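Local coordinates for protein Exo-1,5-alpha-L-arabinofuranobiosidase (Gibberella zeae, PDB 2YDT) that probably hydrolyses alpha-1,5-linked arabinan from the chain end as an exo-acting arabinofuranobiosidase, and is caught here with an iminosugar inhibitor, at residues Leu34-Ser37 with Asp38-Leu42; Leu306-Ala309 with Ser310-Lys313; Ser49-Pro52 with Pro53-Trp56. One frame throughout, in Å; residues are numbered along the deposited sequence.

Contact 1. Residues Leu34-Ser37 with Asp38-Leu42; sequences LELS and DGTLL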
ATOM      1  N   LEU A  34      -1.496   9.374  -4.856  1.00  8.11           N
ATOM      2  CA  LEU A  34      -0.700  10.357  -4.079  1.00  7.91           C
ATOM      3  C   LEU A  34      -1.208  11.767  -4.299  1.00  8.05           C
ATOM      4  O   LEU A  34      -1.413  12.179  -5.448  1.00  9.63           O
ATOM      5  CB  LEU A  34       0.776  10.268  -4.500  1.00  8.26           C
ATOM      6  CG  LEU A  34       1.744  11.280  -3.881  1.00  8.29           C
ATOM      7  CD1 LEU A  34       1.893  11.001  -2.370  1.00  8.70           C
ATOM      8  CD2 LEU A  34       3.138  11.322  -4.581  1.00  9.53           C
ATOM      9  N   GLU A  35      -1.361  12.525  -3.207  1.00  9.33           N
ATOM     10  CA  GLU A  35      -1.653  13.973  -3.327  1.00  9.84           C
ATOM     11  C   GLU A  35      -0.380  14.774  -3.090  1.00 10.07           C
ATOM     12  O   GLU A  35       0.231  14.640  -2.023  1.00 11.65           O
ATOM     13  CB  GLU A  35      -2.716  14.415  -2.320  1.00 10.97           C
ATOM     14  CG  GLU A  35      -3.170  15.864  -2.514  1.00 11.28           C
ATOM     15  CD  GLU A  35      -4.215  16.323  -1.486  1.00 12.31           C
ATOM     16  OE1 GLU A  35      -3.971  16.111  -0.285  1.00 13.79           O
ATOM     17  OE2 GLU A  35      -5.240  16.897  -1.902  1.00 17.83           O
ATOM     18  N   LEU A  36      -0.001  15.608  -4.050  1.00 10.46           N
ATOM     19  CA  LEU A  36       1.133  16.498  -3.887  1.00 10.57           C
ATOM     20  C   LEU A  36       0.752  17.752  -3.119  1.00 12.88           C
ATOM     21  O   LEU A  36      -0.436  18.040  -2.946  1.00 12.58           O
ATOM     22  CB  LEU A  36       1.713  16.866  -5.236  1.00 10.53           C
ATOM     23  CG  LEU A  36       2.099  15.729  -6.182  1.00 10.85           C
ATOM     24  CD1 LEU A  36       2.789  16.328  -7.420  1.00 11.68           C
ATOM     25  CD2 LEU A  36       2.978  14.703  -5.436  1.00  8.92           C
ATOM     26  N   SER A  37       1.756  18.499  -2.663  1.00 13.53           N
ATOM     27  CA  SER A  37       1.500  19.682  -1.847  1.00 14.16           C
ATOM     28  C   SER A  37       0.761  20.773  -2.605  1.00 14.85           C
ATOM     29  O   SER A  37       0.096  21.607  -1.966  1.00 16.19           O
ATOM     30  CB  SER A  37       2.819  20.225  -1.308  1.00 14.72           C
ATOM     31  OG  SER A  37       3.612  20.685  -2.359  1.00 18.85           O
ATOM     32  N   ASP A  38       0.831  20.754  -3.927  1.00 13.65           N
ATOM     33  CA  ASP A  38       0.072  21.695  -4.794  1.00 15.09           C
ATOM     34  C   ASP A  38      -1.348  21.242  -5.172  1.00 14.65           C
ATOM     35  O   ASP A  38      -2.036  21.935  -5.916  1.00 15.92           O
ATOM     36  CB  ASP A  38       0.890  22.081  -6.019  1.00 15.53           C
ATOM     37  CG  ASP A  38       1.087  20.964  -7.001  1.00 16.75           C
ATOM     38  OD1 ASP A  38       0.482  19.856  -6.846  1.00 16.91           O
ATOM     39  OD2 ASP A  38       1.892  21.207  -7.952  1.00 20.41           O
ATOM     40  N   GLY A  39      -1.773  20.091  -4.666  1.00 13.53           N
ATOM     41  CA  GLY A  39      -3.096  19.590  -4.896  1.00 12.94           C
ATOM     42  C   GLY A  39      -3.245  18.656  -6.096  1.00 11.91           C
ATOM     43  O   GLY A  39      -4.290  18.037  -6.246  1.00 12.40           O
ATOM     44  N   THR A  40      -2.186  18.525  -6.909  1.00 11.89           N
ATOM     45  CA  THR A  40      -2.109  17.540  -7.979  1.00 12.15           C
ATOM     46  C   THR A  40      -2.241  16.127  -7.383  1.00 10.84           C
ATOM     47  O   THR A  40      -1.726  15.875  -6.276  1.00 11.40           O
ATOM     48  CB  THR A  40      -0.751  17.655  -8.710  1.00 12.74           C
ATOM     49  OG1 THR A  40      -0.766  18.849  -9.494  1.00 18.64           O
ATOM     50  CG2 THR A  40      -0.501  16.448  -9.651  1.00 15.96           C
ATOM     51  N   LEU A  41      -2.906  15.210  -8.111  1.00 10.18           N
ATOM     52  CA  LEU A  41      -2.888  13.787  -7.743  1.00 10.06           C
ATOM     53  C   LEU A  41      -2.088  13.017  -8.766  1.00  9.21           C
ATOM     54  O   LEU A  41      -2.152  13.303  -9.989  1.00  9.35           O
ATOM     55  CB  LEU A  41      -4.284  13.188  -7.706  1.00 10.38           C
ATOM     56  CG  LEU A  41      -5.307  13.849  -6.781  1.00 10.76           C
ATOM     57  CD1 LEU A  41      -6.620  13.092  -6.858  1.00 13.23           C
ATOM     58  CD2 LEU A  41      -4.909  13.912  -5.307  1.00 12.79           C
ATOM     59  N   LEU A  42      -1.300  12.060  -8.276  1.00  8.07           N
ATOM     60  CA  LEU A  42      -0.634  11.087  -9.121  1.00  8.39           C
ATOM     61  C   LEU A  42      -1.161   9.709  -8.766  1.00  8.61           C
ATOM     62  O   LEU A  42      -1.681   9.502  -7.676  1.00  9.66           O
ATOM     63  CB  LEU A  42       0.878  11.113  -8.893  1.00  9.10           C
ATOM     64  CG  LEU A  42       1.597  12.429  -9.182  1.00  8.45           C
ATOM     65  CD1 LEU A  42       3.121  12.282  -8.896  1.00 10.39           C
ATOM     66  CD2 LEU A  42       1.355  12.919 -10.664  1.00  9.42           C
TER
HETATM   67  O   HOH W   1      -6.178  17.568  -4.360  1.00 22.70           O

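Contact 2. Residues Leu306-Ala309 with Ser310-Lys313; sequences LGDA and SAWK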
ATOM      1  N   LEU A 306      -9.128   6.176  18.354  1.00 14.26           N
ATOM      2  CA  LEU A 306      -7.668   6.009  18.408  1.00 14.17           C
ATOM      3  C   LEU A 306      -7.232   4.558  18.368  1.00 14.40           C
ATOM      4  O   LEU A 306      -6.155   4.191  18.869  1.00 14.67           O
ATOM      5  CB  LEU A 306      -7.109   6.742  19.653  1.00 15.24           C
ATOM      6  CG  LEU A 306      -7.411   8.224  19.662  1.00 15.39           C
ATOM      7  CD1 LEU A 306      -7.009   8.810  21.040  1.00 17.14           C
ATOM      8  CD2 LEU A 306      -6.712   9.003  18.540  1.00 14.86           C
ATOM      9  N   GLY A 307      -8.063   3.703  17.756  1.00 13.14           N
ATOM     10  CA  GLY A 307      -7.749   2.307  17.613  1.00 13.81           C
ATOM     11  C   GLY A 307      -8.292   1.375  18.673  1.00 13.53           C
ATOM     12  O   GLY A 307      -7.931   0.201  18.725  1.00 14.42           O
ATOM     13  N   ASP A 308      -9.193   1.898  19.510  1.00 13.81           N
ATOM     14  CA  ASP A 308      -9.907   1.057  20.485  1.00 14.58           C
ATOM     15  C   ASP A 308     -10.548  -0.112  19.760  1.00 13.81           C
ATOM     16  O   ASP A 308     -11.312   0.071  18.805  1.00 13.69           O
ATOM     17  CB  ASP A 308     -10.915   1.938  21.239  1.00 14.28           C
ATOM     18  CG  ASP A 308     -11.752   1.194  22.244  1.00 19.40           C
ATOM     19  OD1 ASP A 308     -12.047   0.003  22.106  1.00 19.60           O
ATOM     20  OD2 ASP A 308     -12.194   1.884  23.199  1.00 29.34           O
ATOM     21  N   ALA A 309     -10.213  -1.329  20.175  1.00 14.01           N
ATOM     22  CA  ALA A 309     -10.694  -2.526  19.474  1.00 14.05           C
ATOM     23  C   ALA A 309     -12.208  -2.729  19.484  1.00 15.01           C
ATOM     24  O   ALA A 309     -12.725  -3.515  18.684  1.00 14.26           O
ATOM     25  CB  ALA A 309      -9.960  -3.792  19.959  1.00 15.20           C
ATOM     26  N   SER A 310     -12.909  -2.041  20.393  0.60 15.36           N
ATOM     27  CA  SER A 310     -14.377  -2.112  20.453  0.60 16.06           C
ATOM     28  C   SER A 310     -15.106  -1.099  19.584  0.60 16.30           C
ATOM     29  O   SER A 310     -16.336  -1.132  19.535  0.60 17.65           O
ATOM     30  CB  SER A 310     -14.870  -1.926  21.914  0.60 15.85           C
ATOM     31  OG  SER A 310     -14.620  -0.610  22.368  0.60 16.41           O
ATOM     32  N   ALA A 311     -14.385  -0.224  18.881  1.00 15.75           N
ATOM     33  CA  ALA A 311     -14.986   0.922  18.256  1.00 15.03           C
ATOM     34  C   ALA A 311     -14.917   0.927  16.706  1.00 14.75           C
ATOM     35  O   ALA A 311     -15.107   1.963  16.098  1.00 15.75           O
ATOM     36  CB  ALA A 311     -14.363   2.216  18.851  1.00 16.94           C
ATOM     37  N   TRP A 312     -14.694  -0.214  16.076  1.00 13.77           N
ATOM     38  CA  TRP A 312     -14.667  -0.260  14.586  1.00 13.59           C
ATOM     39  C   TRP A 312     -16.091  -0.315  14.051  1.00 14.29           C
ATOM     40  O   TRP A 312     -16.908  -1.118  14.539  1.00 14.45           O
ATOM     41  CB  TRP A 312     -13.863  -1.434  14.056  1.00 13.38           C
ATOM     42  CG  TRP A 312     -12.400  -1.286  14.325  1.00 12.46           C
ATOM     43  CD1 TRP A 312     -11.700  -1.769  15.417  1.00 12.37           C
ATOM     44  CD2 TRP A 312     -11.442  -0.593  13.516  1.00 11.90           C
ATOM     45  NE1 TRP A 312     -10.358  -1.422  15.321  1.00 10.92           N
ATOM     46  CE2 TRP A 312     -10.179  -0.684  14.178  1.00 12.47           C
ATOM     47  CE3 TRP A 312     -11.515   0.117  12.311  1.00 12.69           C
ATOM     48  CZ2 TRP A 312      -8.996  -0.117  13.640  1.00 11.15           C
ATOM     49  CZ3 TRP A 312     -10.331   0.685  11.792  1.00 13.08           C
ATOM     50  CH2 TRP A 312      -9.102   0.553  12.451  1.00 12.53           C
ATOM     51  N   LYS A 313     -16.358   0.514  13.050  1.00 14.66           N
ATOM     52  CA  LYS A 313     -17.661   0.552  12.370  1.00 14.14           C
ATOM     53  C   LYS A 313     -17.452   0.265  10.877  1.00 15.53           C
ATOM     54  O   LYS A 313     -16.343   0.431  10.362  1.00 15.49           O
ATOM     55  CB  LYS A 313     -18.349   1.900  12.549  1.00 15.05           C
ATOM     56  CG  LYS A 313     -18.365   2.485  13.999  1.00 17.34           C
ATOM     57  CD  LYS A 313     -18.968   1.584  15.022  1.00 21.38           C
ATOM     58  CE  LYS A 313     -19.149   2.280  16.380  1.00 26.01           C
ATOM     59  NZ  LYS A 313     -19.305   1.247  17.486  1.00 26.97           N
TER
HETATM   60  O   HOH W   2     -15.008  -2.985  17.170  1.00 15.27           O

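Contact 3. Residues Ser49-Pro52 with Pro53-Trp56; sequences SPEP and PNVW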
ATOM      1  N   SER A  49       2.183  -5.546 -19.147  1.00  7.67           N
ATOM      2  CA  SER A  49       2.332  -5.421 -20.601  1.00  7.78           C
ATOM      3  C   SER A  49       3.127  -6.600 -21.167  1.00  7.68           C
ATOM      4  O   SER A  49       3.887  -7.240 -20.479  1.00  7.38           O
ATOM      5  CB  SER A  49       2.991  -4.085 -20.945  1.00  8.54           C
ATOM      6  OG  SER A  49       4.242  -3.973 -20.295  1.00  8.91           O
ATOM      7  N   PRO A  50       2.937  -6.898 -22.469  1.00 10.01           N
ATOM      8  CA  PRO A  50       3.760  -7.927 -23.117  1.00 10.56           C
ATOM      9  C   PRO A  50       5.186  -7.412 -23.279  1.00  9.60           C
ATOM     10  O   PRO A  50       5.380  -6.292 -23.742  1.00 11.81           O
ATOM     11  CB  PRO A  50       3.075  -8.104 -24.503  1.00 11.60           C
ATOM     12  CG  PRO A  50       1.865  -7.231 -24.469  1.00 13.95           C
ATOM     13  CD  PRO A  50       2.031  -6.220 -23.403  1.00 11.29           C
ATOM     14  N   GLU A  51       6.169  -8.251 -22.924  1.00 10.69           N
ATOM     15  CA  GLU A  51       7.566  -7.872 -22.854  1.00 11.21           C
ATOM     16  C   GLU A  51       8.379  -8.549 -23.989  1.00 12.84           C
ATOM     17  O   GLU A  51       8.102  -9.668 -24.284  1.00 13.75           O
ATOM     18  CB  GLU A  51       8.137  -8.335 -21.528  1.00 11.83           C
ATOM     19  CG  GLU A  51       7.575  -7.559 -20.339  1.00  8.97           C
ATOM     20  CD  GLU A  51       8.151  -8.028 -19.024  1.00  9.70           C
ATOM     21  OE1 GLU A  51       7.799  -9.151 -18.618  1.00 10.95           O
ATOM     22  OE2 GLU A  51       8.965  -7.277 -18.425  1.00  8.88           O
ATOM     23  N   PRO A  52       9.393  -7.878 -24.566  1.00 14.74           N
ATOM     24  CA  PRO A  52       9.816  -6.534 -24.245  1.00 15.20           C
ATOM     25  C   PRO A  52       8.931  -5.467 -24.858  1.00 15.15           C
ATOM     26  O   PRO A  52       8.063  -5.823 -25.677  1.00 16.38           O
ATOM     27  CB  PRO A  52      11.234  -6.451 -24.820  1.00 16.20           C
ATOM     28  CG  PRO A  52      11.201  -7.423 -25.952  1.00 17.33           C
ATOM     29  CD  PRO A  52      10.302  -8.518 -25.545  1.00 15.65           C
ATOM     30  N   PRO A  53       9.077  -4.208 -24.458  1.00 15.61           N
ATOM     31  CA  PRO A  53      10.018  -3.671 -23.459  1.00 14.29           C
ATOM     32  C   PRO A  53       9.685  -4.174 -22.043  1.00 12.89           C
ATOM     33  O   PRO A  53       8.534  -4.593 -21.781  1.00 12.25           O
ATOM     34  CB  PRO A  53       9.794  -2.174 -23.508  1.00 16.09           C
ATOM     35  CG  PRO A  53       8.655  -1.927 -24.391  1.00 17.89           C
ATOM     36  CD  PRO A  53       8.230  -3.173 -25.051  1.00 16.06           C
ATOM     37  N   ASN A  54      10.685  -4.167 -21.178  1.00 10.89           N
ATOM     38  CA  ASN A  54      10.475  -4.558 -19.765  1.00  9.71           C
ATOM     39  C   ASN A  54       9.327  -3.735 -19.161  1.00  8.67           C
ATOM     40  O   ASN A  54       9.163  -2.537 -19.469  1.00  9.26           O
ATOM     41  CB  ASN A  54      11.729  -4.282 -18.948  1.00  8.87           C
ATOM     42  CG  ASN A  54      12.944  -5.066 -19.428  1.00 10.80           C
ATOM     43  OD1 ASN A  54      12.824  -6.163 -20.005  1.00 13.61           O
ATOM     44  ND2 ASN A  54      14.130  -4.532 -19.110  1.00 11.89           N
ATOM     45  N   VAL A  55       8.525  -4.380 -18.299  1.00  8.93           N
ATOM     46  CA  VAL A  55       7.426  -3.681 -17.629  1.00  8.81           C
ATOM     47  C   VAL A  55       7.893  -2.433 -16.858  1.00  7.63           C
ATOM     48  O   VAL A  55       9.039  -2.322 -16.410  1.00  8.01           O
ATOM     49  CB  VAL A  55       6.616  -4.604 -16.695  1.00  8.84           C
ATOM     50  CG1 VAL A  55       5.863  -5.678 -17.532  1.00  8.16           C
ATOM     51  CG2 VAL A  55       7.538  -5.259 -15.634  1.00  6.97           C
ATOM     52  N   TRP A  56       6.976  -1.490 -16.731  1.00  7.20           N
ATOM     53  CA  TRP A  56       7.221  -0.199 -16.077  1.00  6.88           C
ATOM     54  C   TRP A  56       6.006   0.144 -15.220  1.00  6.79           C
ATOM     55  O   TRP A  56       4.931  -0.450 -15.384  1.00  6.31           O
ATOM     56  CB  TRP A  56       7.440   0.901 -17.108  1.00  7.72           C
ATOM     57  CG  TRP A  56       6.233   1.128 -17.974  1.00  8.12           C
ATOM     58  CD1 TRP A  56       5.195   2.003 -17.737  1.00  9.37           C
ATOM     59  CD2 TRP A  56       5.897   0.439 -19.190  1.00  7.38           C
ATOM     60  NE1 TRP A  56       4.230   1.869 -18.697  1.00  9.70           N
ATOM     61  CE2 TRP A  56       4.625   0.913 -19.601  1.00  8.36           C
ATOM     62  CE3 TRP A  56       6.524  -0.548 -19.941  1.00  9.75           C
ATOM     63  CZ2 TRP A  56       4.019   0.492 -20.787  1.00 10.11           C
ATOM     64  CZ3 TRP A  56       5.897  -1.011 -21.095  1.00 11.71           C
ATOM     65  CH2 TRP A  56       4.658  -0.482 -21.508  1.00 11.56           C
TER
HETATM   66  O   HOH W   3       4.395  -2.361 -18.054  1.00  7.35           O
HETATM   67  O   HOH W   4       6.006  -4.125 -22.377  1.00 11.28           O
HETATM   68  O   HOH W   5      11.194  -8.275 -19.728  1.00 21.61           O

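Contact 1. Residues Leu34-Ser37 with Asp38-Leu42
The backbone O of Thr40 takes two contacts from across the hairpin: a hydrogen bond from Leu36 N at 2.8 Å, almost straight at 167°, and a weaker CA-H...O contact from Glu35 CA at 3.5 Å. Inside the loop, Gly39 N donates to Leu36 O at 3.0 Å, closing the type I turn Leu36-Gly39. With Gly39 at positive phi (92°) and Leu36 N bound to Thr40 O, the turn ends in a G1 bulge. Asp38 adds an Asx turn: its CG lies between its own N and carbonyl carbon (chi1 69°), and OD1 accepts Thr40 N at 3.0 Å. Leu34 and Leu42 form an antiparallel hydrogen-bonded pair.

Leu36 CD2 meets Leu42 CD1 at 4.2 Å, and Leu36 lies beside Thr40. On the other face, Leu41 CD2 touches Glu35 CB at 3.7 Å. A water links Glu35 OE2 to Gly39 O. Glu35 OE1 accepts from Gln331 N, and the Glu35 side chain comes about 4 Å from a bound manganese ion. Asp38 OD2 pairs with Lys129. The hairpin joins strands 28-35 and 41-47 of one propeller blade. Phe330 of strand 326-330 packs on Glu35 and Leu41, and Leu90 of strand 87-92 on Leu34 and Leu42.

Contact 2. Residues Leu306-Ala309 with Ser310-Lys313
Asp308 and Ser310 carry the side-chain hydrogen bonds of this contact. Asp308 OD1 accepts Ser310 N at 2.8 Å with an N-H...O angle of 159°. This is an Asx turn. The N-H comes in on the anti side of the carboxylate, 23° out of its plane. Ser310 OG donates to the same oxygen at 2.7 Å, from above the plane and from the same face. Ser310 has a second conformer, so this hydroxyl bond is the less certain of the two. The first torsion of Asp308 sets CG anti to its own N (chi1 178°), which carries the carboxylate along the chain to Ser310.

The backbone adds one bond of its own. Ala311 N donates to Asp308 O at 3.1 Å and closes a type I turn from Asp308 to Ala311. Asn303 ND2 also binds Asp308 O, and Asn303 OD1 takes Gly307 N.

A water spans the far end of the turn. It sits 2.8 Å from Ala309 O, to which it can donate, and accepts from Trp312 N at 3.0 Å. It lies in the plane of the Trp312 ring, at its edge.

The remaining contacts are van der Waals. Ala309 O lies at the same ring's edge, 3.8 Å from Trp312 CD1. Asp308 CB and Ala311 CB come within 4.2 Å. The indole turns inward to Ile290 and Val292 of strand 289-293. Its NE1 binds Tyr247 OH, and the two rings meet obliquely.

The loop leads from strand 300-303 into strand 313-315, the last two of their blade. The carboxylate of Asp308 and the turn's own N-H groups probably hold the bend, with Asn303 tying it to strand 300-303. The indole is the buried apolar element.

Contact 3. Residues Ser49-Pro52 with Pro53-Trp56
Glu51 lays its side chain across Val55. Its CD sits 3.6 Å from Val55 CG1, and the two side chains cross at an angle. Glu51 OE2 accepts Val55 N at 2.9 Å, with an N-H...O angle of 160°. The N-H reaches the anti side of the carboxylate, 33° out of plane. The extended chain (chi2 -180°) carries the carboxylate across the inside of the loop to the Val55 limb. Its other oxygen, OE1, is held by a salt bridge to Arg85 and a hydrogen bond from Ser114. The nearby guanidinium of Arg85, with N-H donation from Val55, would probably favour the charged form.

The chain here links strands 41-47 and 57-62, the second and third of one blade of the six-bladed propeller. It makes its bend through two successive cis peptides, before Pro52 and before Pro53. The second cis bond itself puts Pro52 CB 3.3 Å from Pro53 CA. The same bend brings Pro53 O back over Glu51, 3.4 Å from Glu51 CG.

Water fills in the polar links. One water donates to Pro50 O and to Pro53 O, and accepts from Ser49 OG. A second donates to Ser49 OG and accepts from Trp56 N at 3.0 Å. It rests above the centre of one face of the Trp56 ring. A third donates to Asn54 OD1, with a weak bond to Glu51 OE2.

Ser49 OG also comes 3.6 Å from Val55 CG1 and 3.5 Å from Trp56 CZ3. Trp56 makes a cation-pi contact with Lys74. Asn54 ND2 binds Asn81 OD1, and Arg24 binds Ser49 O.

How the contacts relate
All three are local contacts in connections between neighbouring blade strands, and none touches another. Contacts 1 and 3 belong to the same blade. Contact 1 joins its first two strands and contact 3 its second and third, yet their nearest atoms are about 13 Å apart. Contact 2 serves a different blade, and lies across the chain's centre from contact 3. All are partly buried, but contact 1 is nearest the centre of the chain. Contacts 2 and 3 are loops without regular structure. All three use a carboxylate to accept a backbone N-H. Contact 1 adds paired strand bonds and leucine packing, and contact 3 adds cis prolines and more bridging water.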